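PDB 1ZPU: iron transport multicopper oxidase FET3 from Saccharomyces cerevisiae, which oxidises ferrous to ferric iron at the cell surface for uptake by the permease FTR1, reducing dioxygen to water with four copper ions. Local coordinates for residues 153-158 with 329-334; 196-201 with 465-470; 297-302 with 404-409; 400-405 with 431-436. One frame throughout, in Å; residues are numbered along the deposited sequence.

Interaction 1 (153-158 with 329-334)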
# COMPACT_ATOMS: atom_id res chain seq x y z
N SER A 153 12.84 16.73 10.17
CA SER A 153 13.05 16.35 11.56
C SER A 153 12.78 14.86 11.82
O SER A 153 13.12 14.36 12.89
CB SER A 153 12.25 17.23 12.53
OG SER A 153 10.89 17.30 12.15
N PHE A 154 12.20 14.15 10.85
CA PHE A 154 12.03 12.70 10.99
C PHE A 154 13.33 11.94 10.74
O PHE A 154 13.72 11.09 11.53
CB PHE A 154 10.96 12.16 10.05
CG PHE A 154 10.86 10.67 10.06
CD1 PHE A 154 10.67 9.98 11.26
CD2 PHE A 154 10.93 9.96 8.87
CE1 PHE A 154 10.57 8.59 11.28
CE2 PHE A 154 10.82 8.56 8.86
CZ PHE A 154 10.64 7.87 10.07
N MET A 155 13.96 12.23 9.61
CA MET A 155 15.22 11.62 9.26
C MET A 155 16.32 12.57 9.72
O MET A 155 16.88 13.33 8.92
CB MET A 155 15.28 11.41 7.75
CG MET A 155 15.77 10.03 7.35
SD MET A 155 14.43 8.82 7.35
CE MET A 155 13.61 9.37 5.86
N SER A 156 16.61 12.54 11.02
CA SER A 156 17.40 13.58 11.66
C SER A 156 18.20 12.99 12.81
O SER A 156 17.77 12.00 13.41
CB SER A 156 16.45 14.66 12.20
OG SER A 156 17.16 15.64 12.94
N VAL A 157 19.34 13.60 13.12
CA VAL A 157 20.13 13.22 14.28
C VAL A 157 19.42 13.56 15.59
O VAL A 157 19.75 13.01 16.63
CB VAL A 157 21.52 13.89 14.31
CG1 VAL A 157 22.48 13.15 13.41
CG2 VAL A 157 21.42 15.35 13.91
N TYR A 158 18.44 14.46 15.54
CA TYR A 158 17.68 14.78 16.74
C TYR A 158 16.45 13.87 16.87
O TYR A 158 15.55 14.13 17.68
CB TYR A 158 17.31 16.26 16.77
CG TYR A 158 18.48 17.14 16.39
CD1 TYR A 158 18.52 17.78 15.15
CD2 TYR A 158 19.55 17.32 17.25
CE1 TYR A 158 19.59 18.57 14.78
CE2 TYR A 158 20.63 18.11 16.89
CZ TYR A 158 20.64 18.74 15.65
OH TYR A 158 21.70 19.54 15.28
N ASN A 329 25.75 8.28 9.97
CA ASN A 329 25.30 9.67 9.92
C ASN A 329 24.35 10.04 11.07
O ASN A 329 23.85 11.16 11.13
CB ASN A 329 24.73 10.05 8.55
CG ASN A 329 23.40 9.39 8.25
OD1 ASN A 329 22.94 8.51 8.98
ND2 ASN A 329 22.77 9.82 7.16
N GLY A 330 24.11 9.08 11.97
CA GLY A 330 23.35 9.32 13.18
C GLY A 330 21.84 9.22 13.03
O GLY A 330 21.11 9.29 14.03
N VAL A 331 21.35 9.05 11.81
CA VAL A 331 19.91 8.94 11.59
C VAL A 331 19.46 7.48 11.64
O VAL A 331 20.26 6.56 11.45
CB VAL A 331 19.41 9.67 10.29
CG1 VAL A 331 20.37 10.77 9.86
CG2 VAL A 331 19.16 8.70 9.15
N ASN A 332 18.18 7.29 11.91
CA ASN A 332 17.61 5.96 12.09
C ASN A 332 16.97 5.40 10.81
O ASN A 332 16.02 5.97 10.29
CB ASN A 332 16.61 5.99 13.24
CG ASN A 332 16.16 4.61 13.65
OD1 ASN A 332 15.05 4.18 13.32
ND2 ASN A 332 17.01 3.90 14.38
N TYR A 333 17.51 4.28 10.33
CA TYR A 333 17.03 3.63 9.12
C TYR A 333 16.27 2.33 9.41
O TYR A 333 16.33 1.80 10.53
CB TYR A 333 18.20 3.35 8.19
CG TYR A 333 18.80 4.59 7.56
CD1 TYR A 333 19.94 5.18 8.08
CD2 TYR A 333 18.20 5.17 6.44
CE1 TYR A 333 20.50 6.31 7.50
CE2 TYR A 333 18.74 6.30 5.86
CZ TYR A 333 19.89 6.87 6.39
OH TYR A 333 20.43 8.01 5.81
N ALA A 334 15.55 1.84 8.40
CA ALA A 334 14.86 0.56 8.49
C ALA A 334 15.57 -0.49 7.63
O ALA A 334 16.05 -0.18 6.54
CB ALA A 334 13.45 0.71 8.06

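Interaction 2 (196-201 with 465-470). With CU1 (copper (I) ion), chain B.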
# COMPACT_ATOMS: atom_id res chain seq x y z
N GLY A 196 -4.49 5.85 4.10
CA GLY A 196 -3.60 6.60 4.97
C GLY A 196 -2.15 6.28 4.68
O GLY A 196 -1.83 5.37 3.90
N GLY A 197 -1.25 7.05 5.30
CA GLY A 197 0.17 6.88 5.08
C GLY A 197 0.86 6.20 6.26
O GLY A 197 2.01 5.78 6.16
N PHE A 198 0.16 6.08 7.37
CA PHE A 198 0.80 5.63 8.58
C PHE A 198 -0.08 4.67 9.37
O PHE A 198 0.14 3.48 9.39
CB PHE A 198 1.21 6.86 9.43
CG PHE A 198 1.85 6.54 10.76
CD1 PHE A 198 2.47 5.32 11.00
CD2 PHE A 198 1.89 7.51 11.75
CE1 PHE A 198 3.09 5.06 12.24
CE2 PHE A 198 2.50 7.25 13.00
CZ PHE A 198 3.10 6.02 13.23
N VAL A 199 -1.12 5.21 9.97
CA VAL A 199 -1.78 4.59 11.10
C VAL A 199 -2.90 3.57 10.74
O VAL A 199 -3.77 3.84 9.93
CB VAL A 199 -2.27 5.76 11.98
CG1 VAL A 199 -3.67 5.57 12.51
CG2 VAL A 199 -1.27 6.03 13.07
N SER A 200 -2.87 2.39 11.34
CA SER A 200 -4.00 1.45 11.22
C SER A 200 -5.26 2.01 11.90
O SER A 200 -5.17 2.77 12.86
CB SER A 200 -3.69 0.13 11.91
OG SER A 200 -2.56 -0.54 11.38
N GLN A 201 -6.43 1.61 11.44
CA GLN A 201 -7.65 2.10 12.08
C GLN A 201 -8.60 0.99 12.42
O GLN A 201 -8.71 0.01 11.67
CB GLN A 201 -8.36 3.08 11.18
CG GLN A 201 -7.57 4.34 10.86
CD GLN A 201 -8.44 5.40 10.23
OE1 GLN A 201 -9.65 5.45 10.48
NE2 GLN A 201 -7.85 6.23 9.40
N ILE A 465 3.88 1.87 5.37
CA ILE A 465 3.92 3.04 6.21
C ILE A 465 4.95 3.95 5.60
O ILE A 465 6.13 3.64 5.57
CB ILE A 465 4.32 2.71 7.65
CG1 ILE A 465 3.17 2.02 8.40
CG2 ILE A 465 4.77 4.01 8.39
CD1 ILE A 465 3.57 1.40 9.73
N GLU A 466 4.48 5.10 5.12
CA GLU A 466 5.31 6.00 4.34
C GLU A 466 6.63 6.36 5.01
O GLU A 466 7.68 6.44 4.34
CB GLU A 466 4.49 7.23 4.00
CG GLU A 466 3.63 7.02 2.76
CD GLU A 466 4.47 7.06 1.46
OE1 GLU A 466 4.96 8.17 1.11
OE2 GLU A 466 4.64 5.99 0.82
N TRP A 467 6.59 6.55 6.32
CA TRP A 467 7.78 6.86 7.09
C TRP A 467 8.80 5.72 7.03
O TRP A 467 10.00 5.97 6.91
CB TRP A 467 7.41 7.18 8.53
CG TRP A 467 6.28 8.17 8.64
CD1 TRP A 467 5.04 7.94 9.18
CD2 TRP A 467 6.28 9.54 8.19
NE1 TRP A 467 4.28 9.09 9.10
CE2 TRP A 467 5.01 10.08 8.50
CE3 TRP A 467 7.23 10.36 7.57
CZ2 TRP A 467 4.66 11.40 8.20
CZ3 TRP A 467 6.89 11.66 7.27
CH2 TRP A 467 5.61 12.17 7.59
N HIS A 468 8.32 4.48 7.08
CA HIS A 468 9.21 3.34 7.09
C HIS A 468 9.80 3.07 5.70
O HIS A 468 10.95 2.61 5.57
CB HIS A 468 8.50 2.12 7.66
CG HIS A 468 8.04 2.30 9.08
ND1 HIS A 468 7.19 1.41 9.71
CD2 HIS A 468 8.30 3.27 9.99
CE1 HIS A 468 6.95 1.83 10.93
NE2 HIS A 468 7.60 2.95 11.13
N LEU A 469 9.02 3.36 4.66
CA LEU A 469 9.51 3.29 3.30
C LEU A 469 10.59 4.35 3.07
O LEU A 469 11.58 4.09 2.39
CB LEU A 469 8.36 3.47 2.32
CG LEU A 469 8.66 3.33 0.83
CD1 LEU A 469 9.20 1.93 0.45
CD2 LEU A 469 7.39 3.69 0.05
N LEU A 470 10.41 5.53 3.66
CA LEU A 470 11.44 6.57 3.65
C LEU A 470 12.70 6.13 4.37
O LEU A 470 13.81 6.51 3.97
CB LEU A 470 10.93 7.87 4.27
CG LEU A 470 10.22 8.78 3.28
CD1 LEU A 470 9.26 9.72 4.00
CD2 LEU A 470 11.23 9.55 2.43
CU CU1 B . 6.63 -0.42 8.88

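Interaction 3 (297-302 with 404-409). With NAG (2-acetamido-2-deoxy-beta-D-glucopyranose), chain I; NAG (2-acetamido-2-deoxy-beta-D-glucopyranose), chain C.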
# COMPACT_ATOMS: atom_id res chain seq x y z
N LEU A 297 -12.30 -8.63 13.35
CA LEU A 297 -12.04 -9.75 12.46
C LEU A 297 -10.55 -9.96 12.15
O LEU A 297 -9.86 -9.05 11.75
CB LEU A 297 -12.79 -9.54 11.14
CG LEU A 297 -12.55 -10.53 10.01
CD1 LEU A 297 -13.29 -11.83 10.30
CD2 LEU A 297 -13.01 -9.90 8.72
N ASP A 298 -10.07 -11.19 12.36
CA ASP A 298 -8.73 -11.57 11.92
C ASP A 298 -8.82 -12.07 10.48
O ASP A 298 -9.30 -13.18 10.23
CB ASP A 298 -8.09 -12.62 12.84
CG ASP A 298 -6.62 -12.88 12.51
OD1 ASP A 298 -6.17 -12.47 11.41
OD2 ASP A 298 -5.92 -13.51 13.33
N ASP A 299 -8.36 -11.24 9.56
CA ASP A 299 -8.46 -11.50 8.13
C ASP A 299 -7.75 -12.78 7.70
O ASP A 299 -8.00 -13.28 6.61
CB ASP A 299 -7.97 -10.31 7.32
CG ASP A 299 -6.55 -9.90 7.70
OD1 ASP A 299 -6.23 -9.87 8.91
OD2 ASP A 299 -5.75 -9.58 6.79
N PHE A 300 -6.88 -13.32 8.56
CA PHE A 300 -6.18 -14.58 8.28
C PHE A 300 -7.17 -15.73 8.02
O PHE A 300 -6.87 -16.64 7.23
CB PHE A 300 -5.22 -14.92 9.43
CG PHE A 300 -4.48 -16.22 9.25
CD1 PHE A 300 -3.20 -16.23 8.70
CD2 PHE A 300 -5.04 -17.43 9.64
CE1 PHE A 300 -2.50 -17.44 8.52
CE2 PHE A 300 -4.37 -18.63 9.46
CZ PHE A 300 -3.09 -18.63 8.90
N TYR A 301 -8.34 -15.70 8.65
CA TYR A 301 -9.30 -16.79 8.55
C TYR A 301 -10.36 -16.57 7.46
O TYR A 301 -11.26 -17.41 7.29
CB TYR A 301 -9.95 -17.04 9.91
CG TYR A 301 -8.98 -17.55 10.95
CD1 TYR A 301 -8.43 -16.68 11.91
CD2 TYR A 301 -8.60 -18.89 10.99
CE1 TYR A 301 -7.53 -17.14 12.86
CE2 TYR A 301 -7.70 -19.35 11.93
CZ TYR A 301 -7.17 -18.48 12.86
OH TYR A 301 -6.28 -18.95 13.80
N LEU A 302 -10.26 -15.46 6.74
CA LEU A 302 -11.13 -15.21 5.58
C LEU A 302 -10.97 -16.30 4.50
O LEU A 302 -9.89 -16.91 4.36
CB LEU A 302 -10.88 -13.83 5.01
CG LEU A 302 -11.85 -12.70 5.40
CD1 LEU A 302 -12.65 -12.97 6.68
CD2 LEU A 302 -11.08 -11.39 5.49
N ILE A 404 -0.05 -17.91 4.75
CA ILE A 404 -0.06 -19.25 5.34
C ILE A 404 0.29 -19.30 6.83
O ILE A 404 -0.09 -20.24 7.54
CB ILE A 404 0.80 -20.25 4.53
CG1 ILE A 404 2.27 -19.91 4.66
CG2 ILE A 404 0.38 -20.24 3.07
CD1 ILE A 404 3.16 -21.06 4.32
N GLN A 405 1.02 -18.29 7.31
CA GLN A 405 1.21 -18.06 8.75
C GLN A 405 1.35 -16.58 9.07
O GLN A 405 2.02 -15.84 8.35
CB GLN A 405 2.42 -18.82 9.32
CG GLN A 405 2.74 -18.43 10.77
CD GLN A 405 3.63 -19.42 11.51
OE1 GLN A 405 3.32 -20.61 11.61
NE2 GLN A 405 4.73 -18.91 12.07
N ARG A 406 0.70 -16.16 10.15
CA ARG A 406 0.88 -14.83 10.70
C ARG A 406 0.76 -14.91 12.22
O ARG A 406 -0.35 -14.84 12.77
CB ARG A 406 -0.15 -13.86 10.13
CG ARG A 406 0.05 -12.46 10.66
CD ARG A 406 -1.25 -11.91 11.15
NE ARG A 406 -1.67 -10.85 10.27
CZ ARG A 406 -2.92 -10.60 9.92
NH1 ARG A 406 -3.91 -11.35 10.38
NH2 ARG A 406 -3.17 -9.58 9.08
N ASP A 407 1.90 -15.04 12.89
CA ASP A 407 1.93 -15.36 14.32
C ASP A 407 1.33 -14.25 15.20
O ASP A 407 1.12 -13.12 14.74
CB ASP A 407 3.38 -15.72 14.72
CG ASP A 407 3.45 -16.70 15.89
OD1 ASP A 407 2.41 -17.05 16.48
OD2 ASP A 407 4.58 -17.12 16.23
N ARG A 408 1.05 -14.59 16.46
CA ARG A 408 0.43 -13.69 17.45
C ARG A 408 1.34 -12.54 17.85
O ARG A 408 2.53 -12.55 17.53
CB ARG A 408 0.06 -14.48 18.71
CG ARG A 408 1.27 -14.92 19.56
CD ARG A 408 0.84 -15.70 20.78
NE ARG A 408 1.96 -16.17 21.59
CZ ARG A 408 2.55 -15.48 22.57
NH1 ARG A 408 2.16 -14.25 22.86
NH2 ARG A 408 3.55 -16.01 23.25
N THR A 409 0.80 -11.56 18.57
CA THR A 409 1.61 -10.49 19.12
C THR A 409 2.51 -11.00 20.23
O THR A 409 2.07 -11.77 21.08
CB THR A 409 0.75 -9.29 19.59
OG1 THR A 409 0.29 -8.55 18.45
CG2 THR A 409 1.54 -8.34 20.50
C1 NAG I . -15.05 -15.89 9.99
C2 NAG I . -14.60 -17.15 9.26
C3 NAG I . -14.18 -18.27 10.24
C4 NAG I . -13.54 -17.86 11.57
C5 NAG I . -13.82 -16.40 11.96
C6 NAG I . -12.69 -15.79 12.78
C7 NAG I . -15.72 -17.45 7.04
C8 NAG I . -14.72 -16.57 6.32
N2 NAG I . -15.66 -17.60 8.37
O3 NAG I . -13.27 -19.14 9.60
O4 NAG I . -14.05 -18.78 12.54
O5 NAG I . -13.96 -15.56 10.82
O6 NAG I . -12.67 -14.39 12.63
O7 NAG I . -16.59 -18.02 6.38
C1 NAG C . -13.23 -19.15 13.70
C2 NAG C . -13.07 -20.69 13.85
C3 NAG C . -11.61 -21.17 13.62
C4 NAG C . -10.55 -20.33 14.34
C5 NAG C . -11.19 -19.04 14.87
C6 NAG C . -10.19 -18.01 15.40
C7 NAG C . -14.70 -21.79 15.46
C8 NAG C . -15.54 -21.17 16.59
N2 NAG C . -13.54 -21.16 15.17
O3 NAG C . -11.31 -21.19 12.24
O4 NAG C . -9.96 -21.08 15.38
O5 NAG C . -11.97 -18.49 13.82
O6 NAG C . -10.88 -17.04 16.17
O7 NAG C . -15.08 -22.84 14.89

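Interaction 4 (400-405 with 431-436)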
# COMPACT_ATOMS: atom_id res chain seq x y z
N ALA A 400 -1.31 -11.08 -5.63
CA ALA A 400 -2.02 -11.32 -4.39
C ALA A 400 -1.45 -12.63 -3.84
O ALA A 400 -1.51 -13.66 -4.50
CB ALA A 400 -3.50 -11.45 -4.64
N PHE A 401 -0.86 -12.58 -2.65
CA PHE A 401 -0.19 -13.75 -2.09
C PHE A 401 -1.07 -14.58 -1.17
O PHE A 401 -2.10 -14.11 -0.70
CB PHE A 401 1.06 -13.32 -1.33
CG PHE A 401 0.84 -12.16 -0.43
CD1 PHE A 401 1.24 -10.89 -0.82
CD2 PHE A 401 0.21 -12.32 0.79
CE1 PHE A 401 1.03 -9.79 0.01
CE2 PHE A 401 -0.01 -11.24 1.63
CZ PHE A 401 0.40 -9.97 1.24
N GLN A 402 -0.66 -15.82 -0.93
CA GLN A 402 -1.31 -16.68 0.07
C GLN A 402 -0.70 -16.43 1.44
O GLN A 402 0.52 -16.52 1.60
CB GLN A 402 -1.17 -18.17 -0.29
CG GLN A 402 -1.68 -18.54 -1.67
CD GLN A 402 -1.79 -20.04 -1.91
OE1 GLN A 402 -1.08 -20.84 -1.30
NE2 GLN A 402 -2.69 -20.43 -2.82
N THR A 403 -1.54 -16.12 2.42
CA THR A 403 -1.08 -15.94 3.79
C THR A 403 -1.19 -17.27 4.51
O THR A 403 -2.29 -17.72 4.84
CB THR A 403 -1.95 -14.93 4.55
OG1 THR A 403 -2.01 -13.70 3.81
CG2 THR A 403 -1.37 -14.65 5.91
N ILE A 404 -0.05 -17.91 4.75
CA ILE A 404 -0.06 -19.25 5.34
C ILE A 404 0.29 -19.30 6.83
O ILE A 404 -0.09 -20.24 7.54
CB ILE A 404 0.80 -20.25 4.53
CG1 ILE A 404 2.27 -19.91 4.66
CG2 ILE A 404 0.38 -20.24 3.07
CD1 ILE A 404 3.16 -21.06 4.32
N GLN A 405 1.02 -18.29 7.31
CA GLN A 405 1.21 -18.06 8.75
C GLN A 405 1.35 -16.58 9.07
O GLN A 405 2.02 -15.84 8.35
CB GLN A 405 2.42 -18.82 9.32
CG GLN A 405 2.74 -18.43 10.77
CD GLN A 405 3.63 -19.42 11.51
OE1 GLN A 405 3.32 -20.61 11.61
NE2 GLN A 405 4.73 -18.91 12.07
N GLU A 431 -5.29 -25.26 4.59
CA GLU A 431 -5.41 -25.97 3.32
C GLU A 431 -5.74 -25.02 2.16
O GLU A 431 -5.23 -25.18 1.05
CB GLU A 431 -6.49 -27.03 3.42
CG GLU A 431 -6.08 -28.25 4.22
CD GLU A 431 -7.15 -29.33 4.18
OE1 GLU A 431 -8.34 -29.00 3.99
OE2 GLU A 431 -6.79 -30.52 4.35
N TYR A 432 -6.60 -24.03 2.44
CA TYR A 432 -7.00 -23.04 1.45
C TYR A 432 -6.76 -21.63 2.01
O TYR A 432 -7.68 -20.99 2.54
CB TYR A 432 -8.47 -23.22 1.09
CG TYR A 432 -8.76 -24.54 0.42
CD1 TYR A 432 -9.24 -25.63 1.16
CD2 TYR A 432 -8.54 -24.71 -0.94
CE1 TYR A 432 -9.49 -26.85 0.55
CE2 TYR A 432 -8.79 -25.92 -1.56
CZ TYR A 432 -9.26 -26.99 -0.81
OH TYR A 432 -9.51 -28.19 -1.43
N PRO A 433 -5.51 -21.13 1.88
CA PRO A 433 -5.10 -19.90 2.55
C PRO A 433 -5.82 -18.69 2.03
O PRO A 433 -6.26 -18.66 0.88
CB PRO A 433 -3.61 -19.78 2.19
CG PRO A 433 -3.21 -21.12 1.71
CD PRO A 433 -4.41 -21.68 1.06
N MET A 434 -5.94 -17.69 2.90
CA MET A 434 -6.44 -16.38 2.52
C MET A 434 -5.47 -15.77 1.51
O MET A 434 -4.30 -16.13 1.47
CB MET A 434 -6.58 -15.52 3.77
CG MET A 434 -6.86 -14.07 3.54
SD MET A 434 -5.35 -13.10 3.41
CE MET A 434 -4.99 -12.69 5.11
N ARG A 435 -5.97 -14.85 0.68
CA ARG A 435 -5.16 -14.14 -0.29
C ARG A 435 -5.43 -12.64 -0.25
O ARG A 435 -6.60 -12.21 -0.16
CB ARG A 435 -5.44 -14.67 -1.69
CG ARG A 435 -4.44 -15.69 -2.19
CD ARG A 435 -5.14 -16.86 -2.86
NE ARG A 435 -6.12 -16.46 -3.86
CZ ARG A 435 -7.26 -17.09 -4.06
NH1 ARG A 435 -7.57 -18.15 -3.32
NH2 ARG A 435 -8.11 -16.67 -5.00
N ARG A 436 -4.36 -11.84 -0.31
CA ARG A 436 -4.47 -10.39 -0.41
C ARG A 436 -3.14 -9.78 -0.84
O ARG A 436 -2.18 -10.52 -1.10
CB ARG A 436 -4.96 -9.79 0.91
CG ARG A 436 -4.05 -9.95 2.15
CD ARG A 436 -4.75 -9.41 3.40
NE ARG A 436 -5.51 -8.21 3.07
CZ ARG A 436 -6.44 -7.65 3.83
NH1 ARG A 436 -6.75 -8.18 5.01
NH2 ARG A 436 -7.05 -6.56 3.42

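Interaction 1 (153-158 with 329-334)
Met-155 and Val-331 carry the apolar part of this contact. The two side chains cross obliquely, with Met-155 CG 4.1 Å from Val-331 CG2. The methionine chain is bent at both outer torsions (chi2 84°, chi3 74°), a shape that an unbranched thioether adopts easily where the chain leaves helix 147-154. Farther along, one branch of Val-157 lies over the facing backbone: CG1 is 3.3 Å from Asn-329 O and 3.9 Å from Gly-330 CA. A glycine suits position 330, since its phi is positive and a side chain there would point at Val-157.

The polar interactions serve mainly to shape each partner. In an Asx turn, Asn-329 OD1 accepts the N-H of Val-331 (3.3 Å), the donor lying above the carbonyl plane, while Asn-329 ND2 donates to Tyr-333 OH at 3.3 Å. Ser-156 OG makes the equivalent ST turn, taking the N-H of Tyr-158 at 3.1 Å. Beyond the two segments, Asn-332 O accepts from Gln-471 NE2.

The arrangement is an interdomain contact of a multicopper oxidase, in which the loop that leaves helix 147-154 of the second cupredoxin-type domain packs against the turn entering edge strand 332-336 of the third domain's sheet.

Interaction 2 (196-201 with 465-470)
Phe-198 and Trp-467 meet in a T-shaped stack beside the type 1 copper site, where a loop of the second cupredoxin-type domain meets the short helix 466-470 that carries the copper ligand His-468. From Phe-198 CB outward, the first neighbour is Trp-467 NE1, 3.8 Å away at the indole edge. CG, placed anti to the backbone N (chi1 178°), comes 3.8 Å from Trp-467 CD1, which stands over one ring face toward the rim, the planes being 86° apart. CD1 meets Ile-465 CG2 at 3.7 Å and CD2 lies 3.9 Å from Trp-467 NE1. Beyond this contact the phenylalanine side chain packs on Tyr-143 and Glu-164. The indole N-H itself is bound by Tyr-143 OH, so Phe-198 needs to supply only an apolar surface. An alanine here would probably open a gap, leaving the edge of Trp-467 and the CG2 methyl of Ile-465 without the ring that they pack against.

The backbone locks the same junction: Glu-466 N, an amide of the first helical turn, donates to Gly-197 O over 2.8 Å. Next to Phe-198, Ile-465 lies between the stack and the metal site. Its CG2 lies over the centre of the His-468 imidazole, whose ND1 binds the copper ion at 2.1 Å alongside Cys-463 and His-392.

Interaction 3 (297-302 with 404-409)
An Asx turn running into a short 3-10 segment presents two carboxylates, Asp-298 and Asp-299, to Arg-406 at the end of strand 401-406, forming a salt-bridge network. Asp-298 OD1 lies at the edge of the guanidinium, 2.7 Å from Arg-406 NH1, and also closes the turn by accepting the N-H of Phe-300 at 3.1 Å. Asp-299 approaches about at a right angle to the arginine chain. Its OD1 takes both Arg-406 NH1 and NH2 end-on, each at 3.1 Å and in the guanidinium plane; NH2 meets OD1 at its syn lone pair, whereas NH1 reaches the same oxygen from above the carboxylate plane. Arg-406 CG is anti to the backbone N (chi1 -178°), which starts the long side chain toward the acids. Alongside, the Phe-300 ring packs on the backbone of strand 401-406, with CZ at 3.7 Å from Ile-404 O at the ring edge.

A leucine in place of Arg-406 would probably leave Asp-299 OD1 without both of its donors here and Asp-298 OD1 without its nearest positive charge.

Neither acid depends on one partner: Asp-298 OD2 pairs with Arg-442, and Asp-299 OD2 with Arg-436. Arg-406 NE is taken by Tyr-440 O, so the guanidinium is held at all three nitrogens. Such mutual compensation is likely to keep both acids ionised.

Interaction 4 (400-405 with 431-436)
The carbonyl oxygen of Arg-436 sits over the centre of the Phe-401 ring, 3.2 Å above its plane, while accepting the N-H of the same phenylalanine. In Phe-401, chi1 (46°) sets CG between the backbone N and the carbonyl carbon, and chi2 (-101°) turns the ring so that a face meets Arg-436 O. The strands run antiparallel, and Phe-401 and Arg-436 form a hydrogen-bonded pair: Phe-401 N to Arg-436 O is 2.9 Å and Arg-436 N to Phe-401 O is 3.2 Å. A further bond joins Thr-403 N to Met-434 O at 2.9 Å.

On the face with Phe-401, Thr-403 and Met-434 lie side by side, Thr-403 OG1 being 3.4 Å from Met-434 SD. Leu-439 packs against all three. Methionine suits this place because its bent, flexible chain can follow the threonine.

The other face carries Gln-402 and Arg-435, a non-hydrogen-bonded pair whose chains run the same way with their CG atoms 4.0 Å apart. Pro-433 CG fits against Gln-402 OE1 at 3.7 Å and against Ile-404 CG2 at 3.9 Å. The polar tips bond elsewhere: Gln-402 takes Tyr-311 N and gives to Ala-309 O, Arg-435 NH1 reaches Glu-306 O, and Arg-436, besides its bond to Asp-299, pairs with Asp-216.

The chemistry is thus divided: backbone bonds join the edge strand 434-436 to its neighbour in the third domain's sheet, aliphatic stems pack across the pair, and the polar and charged tips bond to residues outside the strand pair.

From the N terminus, interaction 1 first closes a loop of 170 residues, from the end of helix 147-154 to strand 332-336. Interaction 2 starts inside that loop and ends at helix 466-470, so the two cross, and they touch where Phe-154 and Met-155 pack on that helix. Interaction 3 also crosses interaction 1 but nests within interaction 2. Interaction 4, a local pairing, follows interaction 1 in series, also lies within interaction 2, and shares Ile-404 and Gln-405 with interaction 3. Together, interactions 1 and 2 tie the second domain to the third, while interactions 3 and 4 fasten the linking loop and edge strand 434-436 to strand 401-406.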